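Local coordinates for protein L-lysine 6-monooxygenase involved in desferrioxamine biosynthesis (Erwinia amylovora CFBP1430, PDB 5O8P) that catalyses the FAD- and NADPH-dependent N-hydroxylation, probably of cadaverine, as a monooxygenase of desferrioxamine siderophore biosynthesis, at residues Ala265-Leu270 and His389-Pro394; Arg369-Asp374 and Ala399-Ser404; Lys259-Asn264 and Asp360-Tyr365. All blocks are in the same frame, centred on the assembly; numbering follows the deposited sequence.

Interaction 1. Residues Ala265-Leu270 and His389-Pro394. With FAD (flavin-adenine dinucleotide), chain C.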
loop_
_atom_site.group_PDB
_atom_site.type_symbol
_atom_site.label_atom_id
_atom_site.label_comp_id
_atom_site.label_asym_id
_atom_site.label_seq_id
_atom_site.Cartn_x
_atom_site.Cartn_y
_atom_site.Cartn_z
ATOM N N ALA B 265 -6.255 -12.239 28.965
ATOM C CA ALA B 265 -7.618 -12.207 28.437
ATOM C C ALA B 265 -8.033 -10.879 27.767
ATOM O O ALA B 265 -8.872 -10.903 26.863
ATOM C CB ALA B 265 -8.636 -12.621 29.499
ATOM N N SER B 266 -7.470 -9.747 28.191
ATOM C CA SER B 266 -7.764 -8.442 27.570
ATOM C C SER B 266 -6.823 -8.033 26.417
ATOM O O SER B 266 -7.003 -6.969 25.824
ATOM C CB SER B 266 -7.805 -7.340 28.650
ATOM O OG SER B 266 -6.513 -6.852 28.989
ATOM N N GLN B 267 -5.793 -8.837 26.151
ATOM C CA GLN B 267 -4.758 -8.504 25.148
ATOM C C GLN B 267 -4.813 -9.523 24.011
ATOM O O GLN B 267 -3.790 -9.840 23.399
ATOM C CB GLN B 267 -3.335 -8.473 25.762
ATOM C CG GLN B 267 -3.005 -7.270 26.631
ATOM C CD GLN B 267 -1.577 -7.270 27.144
ATOM O OE1 GLN B 267 -0.937 -8.319 27.288
ATOM N NE2 GLN B 267 -1.084 -6.087 27.468
ATOM N N LYS B 268 -6.013 -9.979 23.667
ATOM C CA LYS B 268 -6.178 -10.931 22.565
ATOM C C LYS B 268 -5.993 -10.284 21.172
ATOM O O LYS B 268 -5.622 -10.989 20.240
ATOM C CB LYS B 268 -7.529 -11.645 22.678
ATOM C CG LYS B 268 -7.623 -12.494 23.936
ATOM C CD LYS B 268 -8.990 -13.137 24.077
ATOM C CE LYS B 268 -9.019 -14.183 25.175
ATOM N NZ LYS B 268 -10.124 -15.154 24.953
ATOM N N ASN B 269 -6.228 -8.972 21.034
ATOM C CA ASN B 269 -5.837 -8.268 19.782
ATOM C C ASN B 269 -4.322 -8.306 19.488
ATOM O O ASN B 269 -3.922 -8.186 18.331
ATOM C CB ASN B 269 -6.443 -6.844 19.606
ATOM C CG ASN B 269 -6.349 -5.973 20.841
ATOM O OD1 ASN B 269 -5.731 -6.325 21.843
ATOM N ND2 ASN B 269 -6.989 -4.817 20.771
ATOM N N LEU B 270 -3.493 -8.499 20.518
ATOM C CA LEU B 270 -2.039 -8.536 20.351
ATOM C C LEU B 270 -1.485 -9.878 19.834
ATOM O O LEU B 270 -0.380 -9.911 19.285
ATOM C CB LEU B 270 -1.331 -8.142 21.662
ATOM C CG LEU B 270 -1.593 -6.763 22.312
ATOM C CD1 LEU B 270 -0.499 -6.436 23.321
ATOM C CD2 LEU B 270 -1.756 -5.648 21.285
ATOM N N HIS B 389 4.796 -15.000 30.998
ATOM C CA HIS B 389 5.597 -14.157 30.091
ATOM C C HIS B 389 4.776 -13.387 29.051
ATOM O O HIS B 389 5.342 -12.626 28.267
ATOM C CB HIS B 389 6.649 -15.011 29.382
ATOM C CG HIS B 389 7.749 -15.460 30.281
ATOM N ND1 HIS B 389 9.056 -15.055 30.102
ATOM C CD2 HIS B 389 7.744 -16.265 31.369
ATOM C CE1 HIS B 389 9.813 -15.604 31.037
ATOM N NE2 HIS B 389 9.043 -16.334 31.825
ATOM N N GLY B 390 3.465 -13.605 29.030
ATOM C CA GLY B 390 2.531 -12.745 28.310
ATOM C C GLY B 390 2.276 -13.160 26.880
ATOM O O GLY B 390 2.703 -14.225 26.444
ATOM N N PHE B 391 1.605 -12.271 26.141
ATOM C CA PHE B 391 1.164 -12.522 24.752
ATOM C C PHE B 391 2.271 -12.854 23.721
ATOM O O PHE B 391 1.946 -13.232 22.584
ATOM C CB PHE B 391 0.377 -11.301 24.263
ATOM C CG PHE B 391 1.248 -10.202 23.716
ATOM C CD1 PHE B 391 1.831 -9.249 24.550
ATOM C CD2 PHE B 391 1.545 -10.177 22.358
ATOM C CE1 PHE B 391 2.647 -8.265 24.025
ATOM C CE2 PHE B 391 2.370 -9.205 21.828
ATOM C CZ PHE B 391 2.909 -8.243 22.659
ATOM N N VAL B 392 3.550 -12.698 24.089
ATOM C CA VAL B 392 4.654 -12.866 23.122
ATOM C C VAL B 392 5.113 -14.311 22.939
ATOM O O VAL B 392 5.999 -14.573 22.117
ATOM C CB VAL B 392 5.894 -12.031 23.497
ATOM C CG1 VAL B 392 5.542 -10.552 23.548
ATOM C CG2 VAL B 392 6.480 -12.522 24.812
ATOM N N THR B 393 4.496 -15.248 23.671
ATOM C CA THR B 393 4.988 -16.618 23.829
ATOM C C THR B 393 4.878 -17.486 22.541
ATOM O O THR B 393 5.873 -18.093 22.148
ATOM C CB THR B 393 4.299 -17.278 25.066
ATOM O OG1 THR B 393 4.647 -16.585 26.277
ATOM C CG2 THR B 393 4.656 -18.701 25.241
ATOM N N PRO B 394 3.702 -17.523 21.861
ATOM C CA PRO B 394 3.620 -18.269 20.592
ATOM C C PRO B 394 4.286 -17.609 19.362
ATOM O O PRO B 394 4.247 -18.188 18.277
ATOM C CB PRO B 394 2.100 -18.403 20.350
ATOM C CG PRO B 394 1.402 -17.655 21.438
ATOM C CD PRO B 394 2.423 -16.855 22.171
HETATM P PA FAD C . 4.623 -27.877 17.640
HETATM O O1A FAD C . 4.306 -28.041 16.165
HETATM O O2A FAD C . 3.521 -28.046 18.657
HETATM O O5B FAD C . 5.813 -28.928 17.938
HETATM C C5B FAD C . 5.714 -29.942 18.933
HETATM C C4B FAD C . 6.355 -31.259 18.510
HETATM O O4B FAD C . 6.605 -32.059 19.676
HETATM C C3B FAD C . 5.449 -32.088 17.606
HETATM O O3B FAD C . 6.214 -32.554 16.487
HETATM C C2B FAD C . 4.928 -33.208 18.507
HETATM O O2B FAD C . 4.670 -34.439 17.824
HETATM C C1B FAD C . 6.066 -33.376 19.495
HETATM N N9A FAD C . 5.729 -34.051 20.778
HETATM C C8A FAD C . 4.729 -33.780 21.643
HETATM N N7A FAD C . 4.774 -34.634 22.704
HETATM C C5A FAD C . 5.820 -35.468 22.521
HETATM C C6A FAD C . 6.448 -36.610 23.242
HETATM N N6A FAD C . 5.950 -37.053 24.422
HETATM N N1A FAD C . 7.541 -37.196 22.685
HETATM C C2A FAD C . 8.059 -36.777 21.510
HETATM N N3A FAD C . 7.534 -35.757 20.804
HETATM C C4A FAD C . 6.443 -35.075 21.248
HETATM N N1 FAD C . 3.092 -18.093 14.956
HETATM C C2 FAD C . 3.787 -17.121 14.309
HETATM O O2 FAD C . 4.586 -16.425 14.975
HETATM N N3 FAD C . 3.649 -16.893 12.983
HETATM C C4 FAD C . 2.805 -17.612 12.221
HETATM O O4 FAD C . 2.692 -17.379 11.002
HETATM C C4X FAD C . 2.008 -18.694 12.853
HETATM N N5 FAD C . 1.147 -19.455 12.143
HETATM C C5X FAD C . 0.432 -20.431 12.751
HETATM C C6 FAD C . -0.443 -21.182 11.969
HETATM C C7 FAD C . -1.210 -22.204 12.523
HETATM C C7M FAD C . -2.153 -23.001 11.655
HETATM C C8 FAD C . -1.086 -22.493 13.981
HETATM C C8M FAD C . -1.904 -23.592 14.604
HETATM C C9 FAD C . -0.215 -21.744 14.774
HETATM C C9A FAD C . 0.567 -20.710 14.228
HETATM N N10 FAD C . 1.480 -19.916 15.001
HETATM C C10 FAD C . 2.203 -18.898 14.317
HETATM C "C1'" FAD C . 1.710 -20.098 16.460
HETATM C "C2'" FAD C . 2.921 -21.011 16.764
HETATM O "O2'" FAD C . 4.054 -20.629 15.956
HETATM C "C3'" FAD C . 2.633 -22.512 16.571
HETATM O "O3'" FAD C . 1.578 -22.937 17.447
HETATM C "C4'" FAD C . 3.858 -23.403 16.816
HETATM O "O4'" FAD C . 3.719 -24.620 16.073
HETATM C "C5'" FAD C . 4.055 -23.749 18.290
HETATM O "O5'" FAD C . 5.424 -24.095 18.509
HETATM P P FAD C . 5.819 -25.544 19.063
HETATM O O1P FAD C . 7.330 -25.627 19.118
HETATM O O2P FAD C . 5.011 -25.681 20.323
HETATM O O3P FAD C . 5.276 -26.392 17.783
#
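Phe391 carries this contact, laying its ring against Leu270 and the amide end of Gln267. The segment approaches it through Gly390, which leaves the preceding helix with positive phi (90°) and starts a type I turn ending at Thr393. At Phe391, chi1 of 85° sets CG between the backbone N and the carbonyl carbon and swings the ring toward 265-270. Leu270 spreads over one face: CD1 lies 3.8 Å from the ring centroid as a CH-pi contact, and CB is 3.6 Å from Phe391 CD2. Gln267 crosses the phenylalanine at about a right angle, amide plane 86° from the ring, its OE1 coming obliquely to within 4.0 Å of Phe391 CD1. Val392 CG1 lies against the opposite face, toward the rim. Thr393 closes the turn, its OG1 donating to Gly390 O at 3.1 Å in the carbonyl plane. Pro394 O accepts a weak bond of 3.4 Å from FAD O2'; Leu396 N also reaches the cofactor. The buried ring lies between the turn after helix 257-266 and the loop joining helices 386-389 and 399-410, with Trp248 of helix 246-253 edge-to-face against it and Tyr271, which binds NADP(+) in another structure of this protein, touching.

Interaction 2. Residues Arg369-Asp374 and Ala399-Ser404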
loop_
_atom_site.group_PDB
_atom_site.type_symbol
_atom_site.label_atom_id
_atom_site.label_comp_id
_atom_site.label_asym_id
_atom_site.label_seq_id
_atom_site.Cartn_x
_atom_site.Cartn_y
_atom_site.Cartn_z
ATOM N N ARG B 369 11.867 -16.268 35.059
ATOM C CA ARG B 369 12.128 -15.341 33.948
ATOM C C ARG B 369 13.029 -15.967 32.899
ATOM O O ARG B 369 12.909 -15.619 31.731
ATOM C CB ARG B 369 12.667 -13.993 34.432
ATOM C CG ARG B 369 13.008 -12.973 33.334
ATOM C CD ARG B 369 11.772 -12.486 32.609
ATOM N NE ARG B 369 12.069 -11.671 31.429
ATOM C CZ ARG B 369 12.395 -12.134 30.218
ATOM N NH1 ARG B 369 12.506 -13.439 29.976
ATOM N NH2 ARG B 369 12.609 -11.272 29.228
ATOM N N ASN B 370 13.897 -16.899 33.309
ATOM C CA ASN B 370 14.735 -17.650 32.356
ATOM C C ASN B 370 14.042 -18.868 31.714
ATOM O O ASN B 370 14.717 -19.714 31.134
ATOM C CB ASN B 370 16.071 -18.077 33.011
ATOM C CG ASN B 370 15.898 -19.084 34.138
ATOM O OD1 ASN B 370 14.797 -19.333 34.609
ATOM N ND2 ASN B 370 17.005 -19.656 34.586
ATOM N N TYR B 371 12.712 -18.948 31.815
ATOM C CA TYR B 371 11.893 -20.003 31.198
ATOM C C TYR B 371 12.023 -21.376 31.891
ATOM O O TYR B 371 11.562 -22.390 31.351
ATOM C CB TYR B 371 12.139 -20.086 29.671
ATOM C CG TYR B 371 11.941 -18.746 28.992
ATOM C CD1 TYR B 371 10.675 -18.347 28.579
ATOM C CD2 TYR B 371 13.004 -17.859 28.805
ATOM C CE1 TYR B 371 10.455 -17.116 27.982
ATOM C CE2 TYR B 371 12.810 -16.614 28.212
ATOM C CZ TYR B 371 11.533 -16.228 27.807
ATOM O OH TYR B 371 11.338 -14.984 27.216
ATOM N N SER B 372 12.583 -21.387 33.107
ATOM C CA SER B 372 12.773 -22.605 33.871
ATOM C C SER B 372 11.561 -22.883 34.770
ATOM O O SER B 372 10.930 -21.947 35.258
ATOM C CB SER B 372 14.062 -22.516 34.700
ATOM O OG SER B 372 13.886 -21.757 35.883
ATOM N N ILE B 373 11.252 -24.170 34.977
ATOM C CA ILE B 373 10.106 -24.583 35.820
ATOM C C ILE B 373 10.516 -25.384 37.062
ATOM O O ILE B 373 9.669 -25.721 37.893
ATOM C CB ILE B 373 8.972 -25.291 35.015
ATOM C CG1 ILE B 373 9.389 -26.691 34.549
ATOM C CG2 ILE B 373 8.538 -24.410 33.853
ATOM C CD1 ILE B 373 8.326 -27.429 33.750
ATOM N N ASP B 374 11.807 -25.651 37.213
ATOM C CA ASP B 374 12.323 -26.342 38.390
ATOM C C ASP B 374 12.973 -25.327 39.322
ATOM O O ASP B 374 12.949 -24.118 39.050
ATOM C CB ASP B 374 13.327 -27.425 37.979
ATOM C CG ASP B 374 14.587 -26.850 37.368
ATOM O OD1 ASP B 374 14.444 -26.078 36.393
ATOM O OD2 ASP B 374 15.716 -27.149 37.839
ATOM N N ALA B 399 11.368 -16.382 19.206
ATOM C CA ALA B 399 11.902 -17.726 19.344
ATOM C C ALA B 399 13.399 -17.655 19.549
ATOM O O ALA B 399 13.927 -18.300 20.453
ATOM C CB ALA B 399 11.575 -18.557 18.116
ATOM N N CYS B 400 14.084 -16.874 18.717
ATOM C CA CYS B 400 15.531 -16.650 18.892
ATOM C C CYS B 400 15.884 -15.957 20.214
ATOM O O CYS B 400 16.899 -16.301 20.813
ATOM C CB CYS B 400 16.116 -15.851 17.743
ATOM S SG CYS B 400 16.389 -16.815 16.261
ATOM N N TYR B 401 15.060 -14.998 20.666
ATOM C CA TYR B 401 15.283 -14.379 21.974
ATOM C C TYR B 401 15.295 -15.471 23.051
ATOM O O TYR B 401 16.285 -15.616 23.780
ATOM C CB TYR B 401 14.242 -13.283 22.328
ATOM C CG TYR B 401 14.398 -12.782 23.757
ATOM C CD1 TYR B 401 15.459 -11.950 24.111
ATOM C CD2 TYR B 401 13.523 -13.189 24.771
ATOM C CE1 TYR B 401 15.652 -11.548 25.427
ATOM C CE2 TYR B 401 13.686 -12.762 26.085
ATOM C CZ TYR B 401 14.762 -11.935 26.404
ATOM O OH TYR B 401 14.993 -11.489 27.686
ATOM N N ARG B 402 14.211 -16.245 23.120
ATOM C CA ARG B 402 14.071 -17.271 24.162
ATOM C C ARG B 402 15.191 -18.329 24.059
ATOM O O ARG B 402 15.858 -18.640 25.055
ATOM C CB ARG B 402 12.680 -17.930 24.116
ATOM C CG ARG B 402 12.334 -18.775 25.342
ATOM C CD ARG B 402 10.965 -19.432 25.298
ATOM N NE ARG B 402 10.593 -19.830 23.938
ATOM C CZ ARG B 402 9.477 -19.494 23.291
ATOM N NH1 ARG B 402 8.502 -18.798 23.874
ATOM N NH2 ARG B 402 9.308 -19.915 22.041
ATOM N N ASN B 403 15.426 -18.828 22.850
ATOM C CA ASN B 403 16.516 -19.774 22.608
ATOM C C ASN B 403 17.883 -19.228 23.044
ATOM O O ASN B 403 18.705 -19.965 23.604
ATOM C CB ASN B 403 16.551 -20.201 21.127
ATOM C CG ASN B 403 15.416 -21.145 20.756
ATOM O OD1 ASN B 403 15.008 -21.979 21.557
ATOM N ND2 ASN B 403 14.907 -21.018 19.537
ATOM N N SER B 404 18.111 -17.937 22.817
ATOM C CA SER B 404 19.358 -17.299 23.237
ATOM C C SER B 404 19.551 -17.235 24.747
ATOM O O SER B 404 20.707 -17.304 25.197
ATOM C CB SER B 404 19.487 -15.901 22.641
ATOM O OG SER B 404 19.684 -15.993 21.249
#
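Tyr371 lies across the side chain of Arg402, one turn of helix 399-410 offering the aliphatic part of the arginine to the tyrosine ring. From CB, which points toward the helix, chi1 of -54° sets CG beside the backbone N, and chi2 of -86° turns a ring face to Arg402. Arg402 CG sits over the middle of that face, 3.4 Å from the centroid and almost on the ring normal, in a CH-pi contact; its CD lies 3.5 Å from Tyr371 CD1. His389 stacks on the other face. The Arg402 guanidinium beyond, nearly perpendicular to the ring (88°), carries its charge to Glu385, with Gln382 a further partner. At the far end, Tyr371 OH meets the edge of the Tyr401 ring, in its plane, 3.4 Å from CE2. The same hydroxyl takes a weak bond from Arg369 NH1 at 3.4 Å. Arg369 NH2 makes a weak, strongly bent bond of 2.8 Å to Tyr401 OH; the arginine's stronger partner is Asp250, which takes its NE in a salt bridge. Arg402 touches Phe19, its side chain about 7 Å from the FAD, consistent with a second-shell place in the FAD site of a dinucleotide-binding flavin-monooxygenase fold.

Interaction 3. Residues Lys259-Asn264 and Asp360-Tyr365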
loop_
_atom_site.group_PDB
_atom_site.type_symbol
_atom_site.label_atom_id
_atom_site.label_comp_id
_atom_site.label_asym_id
_atom_site.label_seq_id
_atom_site.Cartn_x
_atom_site.Cartn_y
_atom_site.Cartn_z
ATOM N N LYS B 259 -2.890 -10.237 38.079
ATOM C CA LYS B 259 -2.836 -9.177 37.066
ATOM C C LYS B 259 -2.452 -9.705 35.684
ATOM O O LYS B 259 -3.028 -9.301 34.670
ATOM C CB LYS B 259 -1.857 -8.065 37.478
ATOM C CG LYS B 259 -1.964 -6.775 36.662
ATOM C CD LYS B 259 -3.386 -6.209 36.656
ATOM C CE LYS B 259 -3.454 -4.863 35.987
ATOM N NZ LYS B 259 -4.862 -4.522 35.644
ATOM N N ARG B 260 -1.478 -10.607 35.650
ATOM C CA ARG B 260 -1.017 -11.189 34.391
ATOM C C ARG B 260 -2.115 -11.955 33.667
ATOM O O ARG B 260 -2.216 -11.870 32.445
ATOM C CB ARG B 260 0.127 -12.159 34.614
ATOM C CG ARG B 260 1.369 -11.607 35.310
ATOM C CD ARG B 260 2.618 -12.337 34.814
ATOM N NE ARG B 260 3.515 -12.882 35.840
ATOM C CZ ARG B 260 3.258 -13.955 36.596
ATOM N NH1 ARG B 260 2.114 -14.642 36.497
ATOM N NH2 ARG B 260 4.165 -14.344 37.478
ATOM N N ASP B 261 -2.921 -12.712 34.415
ATOM C CA ASP B 261 -4.013 -13.506 33.835
ATOM C C ASP B 261 -5.117 -12.630 33.280
ATOM O O ASP B 261 -5.656 -12.940 32.223
ATOM C CB ASP B 261 -4.572 -14.529 34.836
ATOM C CG ASP B 261 -3.578 -15.665 35.133
ATOM O OD1 ASP B 261 -2.736 -16.047 34.267
ATOM O OD2 ASP B 261 -3.638 -16.199 36.260
ATOM N N GLU B 262 -5.440 -11.543 33.981
ATOM C CA GLU B 262 -6.391 -10.548 33.456
ATOM C C GLU B 262 -5.845 -9.823 32.214
ATOM O O GLU B 262 -6.622 -9.501 31.305
ATOM C CB GLU B 262 -6.855 -9.546 34.538
ATOM C CG GLU B 262 -7.038 -8.118 34.048
ATOM C CD GLU B 262 -7.403 -7.128 35.130
ATOM O OE1 GLU B 262 -7.460 -7.478 36.339
ATOM O OE2 GLU B 262 -7.621 -5.969 34.736
ATOM N N LEU B 263 -4.533 -9.563 32.177
ATOM C CA LEU B 263 -3.893 -9.013 30.971
ATOM C C LEU B 263 -3.983 -9.952 29.760
ATOM O O LEU B 263 -4.187 -9.506 28.661
ATOM C CB LEU B 263 -2.418 -8.640 31.213
ATOM C CG LEU B 263 -2.151 -7.170 31.551
ATOM C CD1 LEU B 263 -2.469 -6.289 30.345
ATOM C CD2 LEU B 263 -2.916 -6.690 32.772
ATOM N N ASN B 264 -3.805 -11.247 29.969
ATOM C CA ASN B 264 -3.801 -12.207 28.849
ATOM C C ASN B 264 -5.181 -12.396 28.194
ATOM O O ASN B 264 -5.252 -12.671 27.006
ATOM C CB ASN B 264 -3.161 -13.541 29.268
ATOM C CG ASN B 264 -1.631 -13.449 29.369
ATOM O OD1 ASN B 264 -0.967 -12.697 28.625
ATOM N ND2 ASN B 264 -1.062 -14.202 30.309
ATOM N N ASP B 360 2.270 -23.006 40.485
ATOM C CA ASP B 360 1.640 -21.786 41.009
ATOM C C ASP B 360 0.242 -22.106 41.540
ATOM O O ASP B 360 -0.186 -23.261 41.496
ATOM C CB ASP B 360 1.633 -20.660 39.945
ATOM C CG ASP B 360 0.710 -20.936 38.753
ATOM O OD1 ASP B 360 0.020 -21.976 38.721
ATOM O OD2 ASP B 360 0.660 -20.084 37.838
ATOM N N GLU B 361 -0.469 -21.077 42.001
ATOM C CA GLU B 361 -1.799 -21.217 42.634
ATOM C C GLU B 361 -2.870 -21.926 41.789
ATOM O O GLU B 361 -3.804 -22.503 42.345
ATOM C CB GLU B 361 -2.356 -19.837 43.064
ATOM C CG GLU B 361 -1.520 -19.012 44.048
ATOM C CD GLU B 361 -1.191 -19.719 45.363
ATOM O OE1 GLU B 361 -1.910 -20.665 45.752
ATOM O OE2 GLU B 361 -0.205 -19.318 46.026
ATOM N N LYS B 362 -2.742 -21.893 40.462
ATOM C CA LYS B 362 -3.718 -22.508 39.556
ATOM C C LYS B 362 -3.257 -23.845 38.931
ATOM O O LYS B 362 -3.836 -24.289 37.937
ATOM C CB LYS B 362 -4.096 -21.500 38.455
ATOM C CG LYS B 362 -4.927 -20.319 38.943
ATOM C CD LYS B 362 -5.467 -19.476 37.792
ATOM C CE LYS B 362 -6.810 -18.845 38.143
ATOM N NZ LYS B 362 -7.324 -18.000 37.031
ATOM N N ASP B 363 -2.246 -24.492 39.524
ATOM C CA ASP B 363 -1.688 -25.775 39.028
ATOM C C ASP B 363 -1.148 -25.737 37.589
ATOM O O ASP B 363 -1.302 -26.694 36.831
ATOM C CB ASP B 363 -2.702 -26.932 39.195
ATOM C CG ASP B 363 -2.833 -27.395 40.627
ATOM O OD1 ASP B 363 -1.863 -27.983 41.154
ATOM O OD2 ASP B 363 -3.915 -27.185 41.215
ATOM N N ARG B 364 -0.526 -24.624 37.210
ATOM C CA ARG B 364 0.271 -24.566 35.977
ATOM C C ARG B 364 1.707 -24.322 36.417
ATOM O O ARG B 364 1.977 -24.078 37.606
ATOM C CB ARG B 364 -0.194 -23.479 35.003
ATOM C CG ARG B 364 -1.694 -23.398 34.790
ATOM C CD ARG B 364 -2.103 -21.996 34.421
ATOM N NE ARG B 364 -1.848 -21.015 35.489
ATOM C CZ ARG B 364 -2.211 -19.727 35.452
ATOM N NH1 ARG B 364 -2.940 -19.235 34.449
ATOM N NH2 ARG B 364 -1.923 -18.943 36.488
ATOM N N TYR B 365 2.630 -24.404 35.468
ATOM C CA TYR B 365 4.031 -24.187 35.785
ATOM C C TYR B 365 4.244 -22.756 36.303
ATOM O O TYR B 365 3.834 -21.799 35.639
ATOM C CB TYR B 365 4.917 -24.354 34.554
ATOM C CG TYR B 365 4.805 -25.629 33.760
ATOM C CD1 TYR B 365 4.634 -26.863 34.379
ATOM C CD2 TYR B 365 4.914 -25.600 32.376
ATOM C CE1 TYR B 365 4.540 -28.028 33.635
ATOM C CE2 TYR B 365 4.829 -26.755 31.626
ATOM C CZ TYR B 365 4.651 -27.959 32.259
ATOM O OH TYR B 365 4.580 -29.075 31.487
#
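Arg364 grips the carboxylate of Asp261 end-on, NH1 bonding to OD1 and NH2 to OD2, each at 3.2 Å, in a salt bridge between helix 257-266 and the residue that follows a type I turn from Asp360 to Asp363. The two groups come from opposite directions, yet their planes are 55° apart, so the two bonds are not alike. OD2 receives NH2 on its syn lone pair, close to the guanidinium plane, whereas OD1 is met from above the carboxylate plane. NH2 is shared: it also bonds Asp360 OD2 at 3.1 Å, on the syn side but well out of the carboxylate plane, making a three-residue network of Asp261, Arg364 and Asp360. Held by two acids, the guanidinium is probably restrained in its rotation, and its charge is probably well compensated. Asp360 also organises its own loop. Its OD1 accepts from Lys362 N, which makes an Asx turn, and from Arg364 N at 3.1 Å, the two donors arriving from opposite faces of the carboxylate. Farther out, Arg364 and Asp261 both touch His387 of helix 386-389, so the bridge packs against this helix. Lys362 folds back over the arginine. Its CD lies over one face of the guanidinium, 3.8 Å above the plane and toward its rim, while Lys362 NZ, oppositely charged, stays 4.2 Å from Asp261 OD2, beyond salt-bridge range.

Overall arrangement
Interactions 1 and 3 share helix 257-266 and lie on the same side of the chain's centre, about 13 Å apart between their centres, yet they work by different means. Interaction 1 is buried and almost wholly apolar, joining the turn after the helix to the loop that reaches the cofactor; interaction 3, at the surface, rests on charge. Interaction 2 is also buried but mixed, an aliphatic chain over an aromatic face with weak polar bonds at its tip. It meets interaction 1 directly: Thr393 O lies 3.2 Å from Arg402 NH1, a probable hydrogen bond. Interactions 2 and 3 touch through Ile373 and Tyr365, members of the same loop region between strands 342-343 and 379-381.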